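Local coordinates for protein angel homolog 2 (Homo sapiens, PDB 6RW0) that removes 2',3'-cyclic phosphates as a phosphatase of the CCR4 family and probably binds mRNA 3' untranslated regions, at residues Asp109-Glu114 and Cys126-Arg131; Phe158-Pro161 and Leu165-Arg168; His342-Thr347 and Leu397-Asp402. All coordinates share one frame; numbering follows the deposited sequence.

How the interactions relate
The three contacts are all partly buried but differ in chemistry with their place in the fold. Interaction 1 sets helix 108-121 against strand 124-130, an edge strand of one sheet, through a pair of stacked tyrosines. Interaction 2 joins two parts of the single loop between strands 148-157 and 171-179, where backbone carbonyls, an amide and a water do most of the work. Interaction 3 brings a loop phenylalanine against the turn leading into helix 400-405, ring edge to backbone. The first two come within about 7 Å of each other at their nearest atoms; the third lies across the chain's centre from both. They share no helix or strand.

Interaction 1: residues Asp109-Glu114 and Cys126-Arg131; sequences DHYGAE and CEYKMR
C126 opens the contact by offering its CB to the hydroxyl of Y111, the two atoms 3.2 Å apart; Y111 reaches in from the helix with its ring running out toward the strand. The carbonyl of C126 is meanwhile taken by R116, a residue of the same helix, so a hydrogen bond from R116 NH2 joins the same residue to the helix. E127 turns its CB away from the helix and leaves the contact to its neighbours.

At Y128 the side chain points back, and its CB meets CE2 of Y111 at 3.5 Å. Beyond CB, the two rings form an offset stack with centroids 4.5 Å apart and planes inclined by 24°. CD1 of Y128 lies over the centre of the Y111 ring, whereas CD2 of Y111 sits nearer the rim of the other ring. In Y111, CG stands opposite the backbone N (chi1 179°), which carries the ring out to Y128, and the two side chains slide past each other in opposite directions. The hydroxyl of Y128 bonds to the carbonyl of V106, which ties the far end of this ring to strand 100-107.

M130 closes over the other side: its backbone N stands 4.0 Å above the centre of the Y128 ring, on the face away from Y111, so the ring lies between Y111 and its own strand's backbone. The segment axes run nearly antiparallel, at 159°. A helix returning through a short turn into an edge strand beside it, with a stacked tyrosine pair between them, is a helix-on-sheet layer of the DNase I-like endonuclease/exonuclease/phosphatase fold.

Interaction 2: residues Phe158-Pro161 and Leu165-Arg168; sequences FFRP and LLDR
F159 and R160 close on L166 largely through their backbones, and here the contact is tight. The amide of R160 gives its hydrogen to the carbonyl O of L166, N to O 3.0 Å, with an N-H...O angle of 159° and the donor in the carbonyl plane. The same oxygen receives a CA-H...O contact from F159, whose CD1 also lies 3.4 Å from it. L166 presses its CB against the carbonyl O of F158 at 3.4 Å, while its side chain runs alongside that of R160, both pointing the same way. One water joins this tight part, donating to R168 O at 2.8 Å and, more weakly, to F158 O, and so bridges the two segments.

L166 is the centre of an inverse gamma turn, and it bends the chain within the loop between strands 148-157 and 171-179 of the second sheet. F158 extends the pairing of those strands through backbone bonds with N170, and L166 also rests on T208 of helix 203-220.

F159 turns to D167 and R168 as well. Its CB meets the carbonyl O of R168 at 3.3 Å. With CG opposite the backbone N (chi1 177°), the ring is placed beside L166 O and D167, and D167 C lies at the ring edge, in its plane. An alanine here would retain the CB contact but is likely to leave D167 and the L166 carbonyl without the ring beside them, opening a gap along that edge.

The looser side is built of charge. D167, exposed, and R168 turn their CB atoms away from the contact and pair with each other: NH1 of R168 meets OD1 of D167 at 2.8 Å in a salt bridge. R160 likewise leads its guanidinium outward, to D162.

Interaction 3: residues His342-Thr347 and Leu397-Asp402; sequences HYFPDT and LLTEQD
F344 drives its ring edge-on into the backbone of L397 and L398, the carbon CZ leading. CZ of F344 stops 3.4 Å from the carbonyl O of L397, which lies near the ring plane, as do L397 C and L398 N. The positive rim of the ring thus probably meets the carbonyl's negative end. With CG opposite the carbonyl carbon (chi1 -68°), the ring swings out of the loop toward the other segment. The loop between strands 336-338 and 354-356 is thereby packed on the turn leading into helix 400-405.

T399 comes at the ring obliquely, its methyl CG2 3.4 Å from CE2 of F344 and rather farther from CD2. The same side chain splits its duties: while CG2 faces the ring, OG1 sits between the backbone N and the carbonyl carbon (chi1 70°) and accepts from the backbone N of D402 at 3.0 Å. D402 answers through OD2, which takes the amide of T399 in an almost straight bond (178°) from above the carboxylate plane. Together they make a capping box, with T399 as the N-cap of helix 400-405.

Around this, L398 pairs by its backbone with V352, and T399 also touches I349.

Interaction 1: residues Asp109-Glu114 and Cys126-Arg131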
loop_
_atom_site.group_PDB
_atom_site.type_symbol
_atom_site.label_atom_id
_atom_site.label_comp_id
_atom_site.label_asym_id
_atom_site.label_seq_id
_atom_site.Cartn_x
_atom_site.Cartn_y
_atom_site.Cartn_z
ATOM N N ASP A 109 -0.171 7.065 19.079
ATOM C CA ASP A 109 0.172 6.864 20.487
ATOM C C ASP A 109 0.849 5.513 20.692
ATOM O O ASP A 109 1.902 5.420 21.336
ATOM C CB ASP A 109 -1.014 7.113 21.437
ATOM C CG ASP A 109 -2.246 6.259 21.161
ATOM O OD1 ASP A 109 -2.286 5.458 20.213
ATOM O OD2 ASP A 109 -3.204 6.405 21.958
ATOM N N HIS A 110 0.296 4.468 20.090
ATOM C CA HIS A 110 0.906 3.149 20.171
ATOM C C HIS A 110 2.259 3.111 19.487
ATOM O O HIS A 110 3.157 2.377 19.910
ATOM C CB HIS A 110 -0.022 2.138 19.528
ATOM C CG HIS A 110 -1.303 1.980 20.264
ATOM N ND1 HIS A 110 -2.429 1.435 19.690
ATOM C CD2 HIS A 110 -1.629 2.280 21.539
ATOM C CE1 HIS A 110 -3.397 1.406 20.588
ATOM N NE2 HIS A 110 -2.937 1.904 21.722
ATOM N N TYR A 111 2.417 3.862 18.405
ATOM C CA TYR A 111 3.699 3.878 17.715
ATOM C C TYR A 111 4.795 4.408 18.630
ATOM O O TYR A 111 5.871 3.806 18.748
ATOM C CB TYR A 111 3.566 4.742 16.468
ATOM C CG TYR A 111 4.817 4.894 15.644
ATOM C CD1 TYR A 111 5.342 3.824 14.921
ATOM C CD2 TYR A 111 5.446 6.117 15.551
ATOM C CE1 TYR A 111 6.478 3.983 14.133
ATOM C CE2 TYR A 111 6.580 6.283 14.781
ATOM C CZ TYR A 111 7.088 5.207 14.072
ATOM O OH TYR A 111 8.218 5.384 13.294
ATOM N N GLY A 112 4.534 5.526 19.303
ATOM C CA GLY A 112 5.540 6.089 20.187
ATOM C C GLY A 112 5.807 5.225 21.405
ATOM O O GLY A 112 6.954 5.095 21.843
ATOM N N ALA A 113 4.759 4.635 21.978
ATOM C CA ALA A 113 4.899 3.920 23.243
ATOM C C ALA A 113 5.491 2.528 23.064
ATOM O O ALA A 113 6.224 2.049 23.943
ATOM C CB ALA A 113 3.524 3.770 23.899
ATOM N N GLU A 114 5.158 1.856 21.960
ATOM C CA GLU A 114 5.424 0.432 21.823
ATOM C C GLU A 114 5.946 0.007 20.452
ATOM O O GLU A 114 6.921 -0.748 20.371
ATOM C CB GLU A 114 4.153 -0.379 22.091
ATOM C CG GLU A 114 3.383 -0.052 23.340
ATOM C CD GLU A 114 1.994 -0.609 23.235
ATOM O OE1 GLU A 114 1.821 -1.801 23.563
ATOM O OE2 GLU A 114 1.103 0.123 22.750
ATOM N N CYS A 126 13.029 3.648 11.746
ATOM C CA CYS A 126 11.615 3.844 11.445
ATOM C C CYS A 126 11.313 5.297 11.102
ATOM O O CYS A 126 11.754 6.212 11.803
ATOM C CB CYS A 126 10.763 3.471 12.662
ATOM S SG CYS A 126 10.958 1.759 13.193
ATOM N N GLU A 127 10.520 5.496 10.045
ATOM C CA GLU A 127 10.026 6.817 9.662
ATOM C C GLU A 127 8.512 6.781 9.529
ATOM O O GLU A 127 7.961 5.879 8.887
ATOM C CB GLU A 127 10.651 7.281 8.339
ATOM C CG GLU A 127 12.144 7.580 8.416
ATOM C CD GLU A 127 12.484 8.845 9.201
ATOM O OE1 GLU A 127 11.576 9.667 9.486
ATOM O OE2 GLU A 127 13.680 9.015 9.527
ATOM N N TYR A 128 7.839 7.775 10.103
ATOM C CA TYR A 128 6.388 7.794 10.195
ATOM C C TYR A 128 5.811 9.018 9.512
ATOM O O TYR A 128 6.408 10.096 9.511
ATOM C CB TYR A 128 5.993 7.863 11.669
ATOM C CG TYR A 128 4.534 7.792 12.063
ATOM C CD1 TYR A 128 3.717 6.749 11.651
ATOM C CD2 TYR A 128 4.002 8.724 12.940
ATOM C CE1 TYR A 128 2.404 6.670 12.071
ATOM C CE2 TYR A 128 2.693 8.652 13.369
ATOM C CZ TYR A 128 1.895 7.627 12.933
ATOM O OH TYR A 128 0.600 7.564 13.389
ATOM N N LYS A 129 4.615 8.847 8.968
ATOM C CA LYS A 129 3.812 9.970 8.502
ATOM C C LYS A 129 2.366 9.720 8.902
ATOM O O LYS A 129 1.709 8.828 8.356
ATOM C CB LYS A 129 3.938 10.167 6.995
ATOM C CG LYS A 129 3.085 11.303 6.447
ATOM C CD LYS A 129 3.437 12.646 7.098
ATOM C CE LYS A 129 2.595 13.759 6.536
ATOM N NZ LYS A 129 2.817 15.039 7.251
ATOM N N MET A 130 1.867 10.524 9.826
ATOM C CA MET A 130 0.502 10.405 10.316
ATOM C C MET A 130 -0.461 11.102 9.365
ATOM O O MET A 130 -0.128 12.121 8.755
ATOM C CB MET A 130 0.404 11.093 11.680
ATOM C CG MET A 130 -0.859 10.799 12.453
ATOM S SD MET A 130 -0.764 11.602 14.076
ATOM C CE MET A 130 -0.542 13.321 13.646
ATOM N N ARG A 131 -1.669 10.542 9.238
ATOM C CA ARG A 131 -2.749 11.238 8.554
ATOM C C ARG A 131 -2.980 12.590 9.215
ATOM O O ARG A 131 -2.690 12.783 10.400
ATOM C CB ARG A 131 -4.038 10.408 8.573
ATOM C CG ARG A 131 -3.992 9.221 7.605
ATOM C CD ARG A 131 -5.399 8.789 7.230
ATOM N NE ARG A 131 -6.075 8.097 8.317
ATOM C CZ ARG A 131 -7.374 7.828 8.344
ATOM N NH1 ARG A 131 -7.879 7.167 9.377
ATOM N NH2 ARG A 131 -8.168 8.223 7.352
#

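Interaction 2: residues Phe158-Pro161 and Leu165-Arg168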
loop_
_atom_site.group_PDB
_atom_site.type_symbol
_atom_site.label_atom_id
_atom_site.label_comp_id
_atom_site.label_asym_id
_atom_site.label_seq_id
_atom_site.Cartn_x
_atom_site.Cartn_y
_atom_site.Cartn_z
ATOM N N PHE A 158 -2.119 14.224 1.219
ATOM C CA PHE A 158 -3.109 14.350 0.158
ATOM C C PHE A 158 -4.132 15.444 0.443
ATOM O O PHE A 158 -4.832 15.869 -0.482
ATOM C CB PHE A 158 -3.821 13.018 -0.110
ATOM C CG PHE A 158 -2.891 11.874 -0.486
ATOM C CD1 PHE A 158 -1.822 12.060 -1.355
ATOM C CD2 PHE A 158 -3.110 10.608 0.015
ATOM C CE1 PHE A 158 -0.987 10.999 -1.694
ATOM C CE2 PHE A 158 -2.293 9.563 -0.322
ATOM C CZ PHE A 158 -1.216 9.760 -1.170
ATOM N N PHE A 159 -4.183 15.918 1.666
ATOM C CA PHE A 159 -5.117 17.004 2.022
ATOM C C PHE A 159 -4.563 18.333 1.491
ATOM O O PHE A 159 -3.464 18.682 1.860
ATOM C CB PHE A 159 -5.291 17.117 3.534
ATOM C CG PHE A 159 -6.180 18.258 3.940
ATOM C CD1 PHE A 159 -7.515 18.241 3.632
ATOM C CD2 PHE A 159 -5.660 19.370 4.559
ATOM C CE1 PHE A 159 -8.329 19.304 3.966
ATOM C CE2 PHE A 159 -6.481 20.427 4.902
ATOM C CZ PHE A 159 -7.808 20.396 4.587
ATOM N N ARG A 160 -5.303 19.035 0.644
ATOM C CA ARG A 160 -4.905 20.375 0.180
ATOM C C ARG A 160 -6.014 21.343 0.602
ATOM O O ARG A 160 -7.055 21.288 0.031
ATOM C CB ARG A 160 -4.705 20.385 -1.333
ATOM C CG ARG A 160 -3.401 19.756 -1.787
ATOM C CD ARG A 160 -2.213 20.650 -1.532
ATOM N NE ARG A 160 -2.281 21.879 -2.298
ATOM C CZ ARG A 160 -1.666 22.091 -3.454
ATOM N NH1 ARG A 160 -0.863 21.177 -3.959
ATOM N NH2 ARG A 160 -1.894 23.197 -4.131
ATOM N N PRO A 161 -5.783 22.293 1.509
ATOM C CA PRO A 161 -6.850 23.173 1.924
ATOM C C PRO A 161 -7.282 24.106 0.788
ATOM O O PRO A 161 -8.340 24.592 0.874
ATOM C CB PRO A 161 -6.273 23.941 3.112
ATOM C CG PRO A 161 -4.798 23.864 2.946
ATOM C CD PRO A 161 -4.512 22.613 2.134
ATOM N N LEU A 165 -11.479 19.506 -3.912
ATOM C CA LEU A 165 -11.507 18.074 -4.171
ATOM C C LEU A 165 -10.765 17.296 -3.099
ATOM O O LEU A 165 -11.191 16.202 -2.700
ATOM C CB LEU A 165 -10.845 17.814 -5.526
ATOM C CG LEU A 165 -10.560 16.370 -5.908
ATOM C CD1 LEU A 165 -11.859 15.597 -6.070
ATOM C CD2 LEU A 165 -9.757 16.266 -7.199
ATOM N N LEU A 166 -9.629 17.819 -2.661
ATOM C CA LEU A 166 -8.680 17.076 -1.838
ATOM C C LEU A 166 -8.895 17.389 -0.360
ATOM O O LEU A 166 -8.022 17.897 0.338
ATOM C CB LEU A 166 -7.258 17.386 -2.288
ATOM C CG LEU A 166 -6.905 16.733 -3.624
ATOM C CD1 LEU A 166 -5.603 17.311 -4.169
ATOM C CD2 LEU A 166 -6.797 15.211 -3.530
ATOM N N ASP A 167 -10.083 17.021 0.119
ATOM C CA ASP A 167 -10.497 17.337 1.477
ATOM C C ASP A 167 -10.315 16.179 2.452
ATOM O O ASP A 167 -10.817 16.254 3.579
ATOM C CB ASP A 167 -11.949 17.835 1.494
ATOM C CG ASP A 167 -12.947 16.807 0.965
ATOM O OD1 ASP A 167 -12.577 15.644 0.736
ATOM O OD2 ASP A 167 -14.128 17.181 0.773
ATOM N N ARG A 168 -9.591 15.133 2.068
ATOM C CA ARG A 168 -9.418 13.952 2.903
ATOM C C ARG A 168 -7.998 13.872 3.465
ATOM O O ARG A 168 -7.043 14.388 2.873
ATOM C CB ARG A 168 -9.749 12.693 2.092
ATOM C CG ARG A 168 -11.182 12.671 1.525
ATOM C CD ARG A 168 -12.198 12.828 2.622
ATOM N NE ARG A 168 -13.414 12.025 2.471
ATOM C CZ ARG A 168 -14.439 12.358 1.691
ATOM N NH1 ARG A 168 -14.387 13.464 0.961
ATOM N NH2 ARG A 168 -15.521 11.591 1.642
HETATM O O HOH W 1 -7.237 14.215 0.071
#

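Interaction 3: residues His342-Thr347 and Leu397-Asp402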
loop_
_atom_site.group_PDB
_atom_site.type_symbol
_atom_site.label_atom_id
_atom_site.label_comp_id
_atom_site.label_asym_id
_atom_site.label_seq_id
_atom_site.Cartn_x
_atom_site.Cartn_y
_atom_site.Cartn_z
ATOM N N HIS A 342 -2.965 -12.530 -7.974
ATOM C CA HIS A 342 -4.328 -12.234 -7.552
ATOM C C HIS A 342 -5.303 -13.399 -7.703
ATOM O O HIS A 342 -6.417 -13.306 -7.189
ATOM C CB HIS A 342 -4.916 -10.973 -8.223
ATOM C CG HIS A 342 -3.959 -9.825 -8.241
ATOM N ND1 HIS A 342 -3.366 -9.345 -7.096
ATOM C CD2 HIS A 342 -3.462 -9.090 -9.261
ATOM C CE1 HIS A 342 -2.553 -8.352 -7.411
ATOM N NE2 HIS A 342 -2.580 -8.190 -8.721
ATOM N N TYR A 343 -4.926 -14.494 -8.357
ATOM C CA TYR A 343 -5.797 -15.650 -8.533
ATOM C C TYR A 343 -4.937 -16.895 -8.390
ATOM O O TYR A 343 -3.790 -16.908 -8.839
ATOM C CB TYR A 343 -6.484 -15.621 -9.913
ATOM C CG TYR A 343 -7.244 -14.331 -10.149
ATOM C CD1 TYR A 343 -8.540 -14.173 -9.683
ATOM C CD2 TYR A 343 -6.646 -13.252 -10.797
ATOM C CE1 TYR A 343 -9.229 -12.987 -9.867
ATOM C CE2 TYR A 343 -7.334 -12.053 -10.984
ATOM C CZ TYR A 343 -8.623 -11.931 -10.516
ATOM O OH TYR A 343 -9.321 -10.757 -10.692
ATOM N N PHE A 344 -5.474 -17.931 -7.760
ATOM C CA PHE A 344 -4.708 -19.171 -7.657
ATOM C C PHE A 344 -4.750 -19.907 -8.989
ATOM O O PHE A 344 -5.823 -20.057 -9.579
ATOM C CB PHE A 344 -5.202 -20.026 -6.495
ATOM C CG PHE A 344 -4.905 -19.400 -5.163
ATOM C CD1 PHE A 344 -3.672 -19.567 -4.553
ATOM C CD2 PHE A 344 -5.836 -18.588 -4.553
ATOM C CE1 PHE A 344 -3.395 -18.949 -3.338
ATOM C CE2 PHE A 344 -5.566 -17.974 -3.343
ATOM C CZ PHE A 344 -4.348 -18.153 -2.737
ATOM N N PRO A 345 -3.601 -20.340 -9.504
ATOM C CA PRO A 345 -3.569 -20.850 -10.887
ATOM C C PRO A 345 -4.395 -22.106 -11.110
ATOM O O PRO A 345 -5.009 -22.262 -12.175
ATOM C CB PRO A 345 -2.069 -21.085 -11.133
ATOM C CG PRO A 345 -1.491 -21.314 -9.743
ATOM C CD PRO A 345 -2.282 -20.396 -8.843
ATOM N N ASP A 346 -4.430 -23.020 -10.146
ATOM C CA ASP A 346 -5.121 -24.279 -10.395
ATOM C C ASP A 346 -6.632 -24.095 -10.425
ATOM O O ASP A 346 -7.325 -24.801 -11.166
ATOM C CB ASP A 346 -4.719 -25.314 -9.347
ATOM C CG ASP A 346 -3.253 -25.687 -9.434
ATOM O OD1 ASP A 346 -2.713 -25.733 -10.561
ATOM O OD2 ASP A 346 -2.638 -25.929 -8.375
ATOM N N THR A 347 -7.153 -23.131 -9.663
ATOM C CA THR A 347 -8.584 -23.010 -9.440
ATOM C C THR A 347 -9.211 -21.739 -9.997
ATOM O O THR A 347 -10.426 -21.723 -10.219
ATOM C CB THR A 347 -8.869 -23.054 -7.930
ATOM O OG1 THR A 347 -8.158 -21.988 -7.285
ATOM C CG2 THR A 347 -8.416 -24.373 -7.328
ATOM N N LEU A 397 -0.667 -16.004 -0.544
ATOM C CA LEU A 397 -1.862 -15.429 0.108
ATOM C C LEU A 397 -2.895 -16.552 0.299
ATOM O O LEU A 397 -2.557 -17.701 0.125
ATOM C CB LEU A 397 -2.317 -14.251 -0.773
ATOM C CG LEU A 397 -1.575 -12.947 -0.520
ATOM C CD1 LEU A 397 -1.941 -11.938 -1.591
ATOM C CD2 LEU A 397 -1.887 -12.394 0.852
ATOM N N LEU A 398 -4.083 -16.216 0.748
ATOM C CA LEU A 398 -5.155 -17.173 1.045
ATOM C C LEU A 398 -6.434 -16.743 0.347
ATOM O O LEU A 398 -6.498 -15.670 -0.182
ATOM C CB LEU A 398 -5.356 -17.200 2.558
ATOM C CG LEU A 398 -4.140 -17.592 3.382
ATOM C CD1 LEU A 398 -4.442 -17.422 4.848
ATOM C CD2 LEU A 398 -3.718 -19.016 3.088
ATOM N N THR A 399 -7.392 -17.642 0.306
ATOM C CA THR A 399 -8.725 -17.365 -0.247
ATOM C C THR A 399 -9.659 -16.884 0.861
ATOM O O THR A 399 -9.348 -17.018 2.022
ATOM C CB THR A 399 -9.320 -18.597 -0.933
ATOM O OG1 THR A 399 -9.616 -19.522 0.102
ATOM C CG2 THR A 399 -8.403 -19.216 -1.958
ATOM N N GLU A 400 -10.810 -16.355 0.460
ATOM C CA GLU A 400 -11.874 -15.913 1.373
ATOM C C GLU A 400 -12.328 -17.133 2.183
ATOM O O GLU A 400 -12.501 -17.010 3.358
ATOM C CB GLU A 400 -13.027 -15.331 0.553
ATOM C CG GLU A 400 -14.243 -14.979 1.377
ATOM C CD GLU A 400 -15.357 -14.333 0.576
ATOM O OE1 GLU A 400 -15.186 -14.199 -0.619
ATOM O OE2 GLU A 400 -16.366 -14.002 1.169
ATOM N N GLN A 401 -12.497 -18.271 1.526
ATOM C CA GLN A 401 -12.946 -19.505 2.207
ATOM C C GLN A 401 -11.902 -19.930 3.240
ATOM O O GLN A 401 -12.291 -20.311 4.316
ATOM C CB GLN A 401 -13.208 -20.621 1.204
ATOM C CG GLN A 401 -13.781 -21.858 1.872
ATOM C CD GLN A 401 -13.952 -23.051 0.969
ATOM O OE1 GLN A 401 -13.540 -23.063 -0.182
ATOM N NE2 GLN A 401 -14.557 -24.089 1.509
ATOM N N ASP A 402 -10.622 -19.819 2.924
ATOM C CA ASP A 402 -9.553 -20.181 3.880
ATOM C C ASP A 402 -9.700 -19.312 5.126
ATOM O O ASP A 402 -9.592 -19.800 6.193
ATOM C CB ASP A 402 -8.158 -19.873 3.331
ATOM C CG ASP A 402 -7.634 -20.804 2.259
ATOM O OD1 ASP A 402 -8.084 -21.940 2.222
ATOM O OD2 ASP A 402 -6.807 -20.346 1.450
#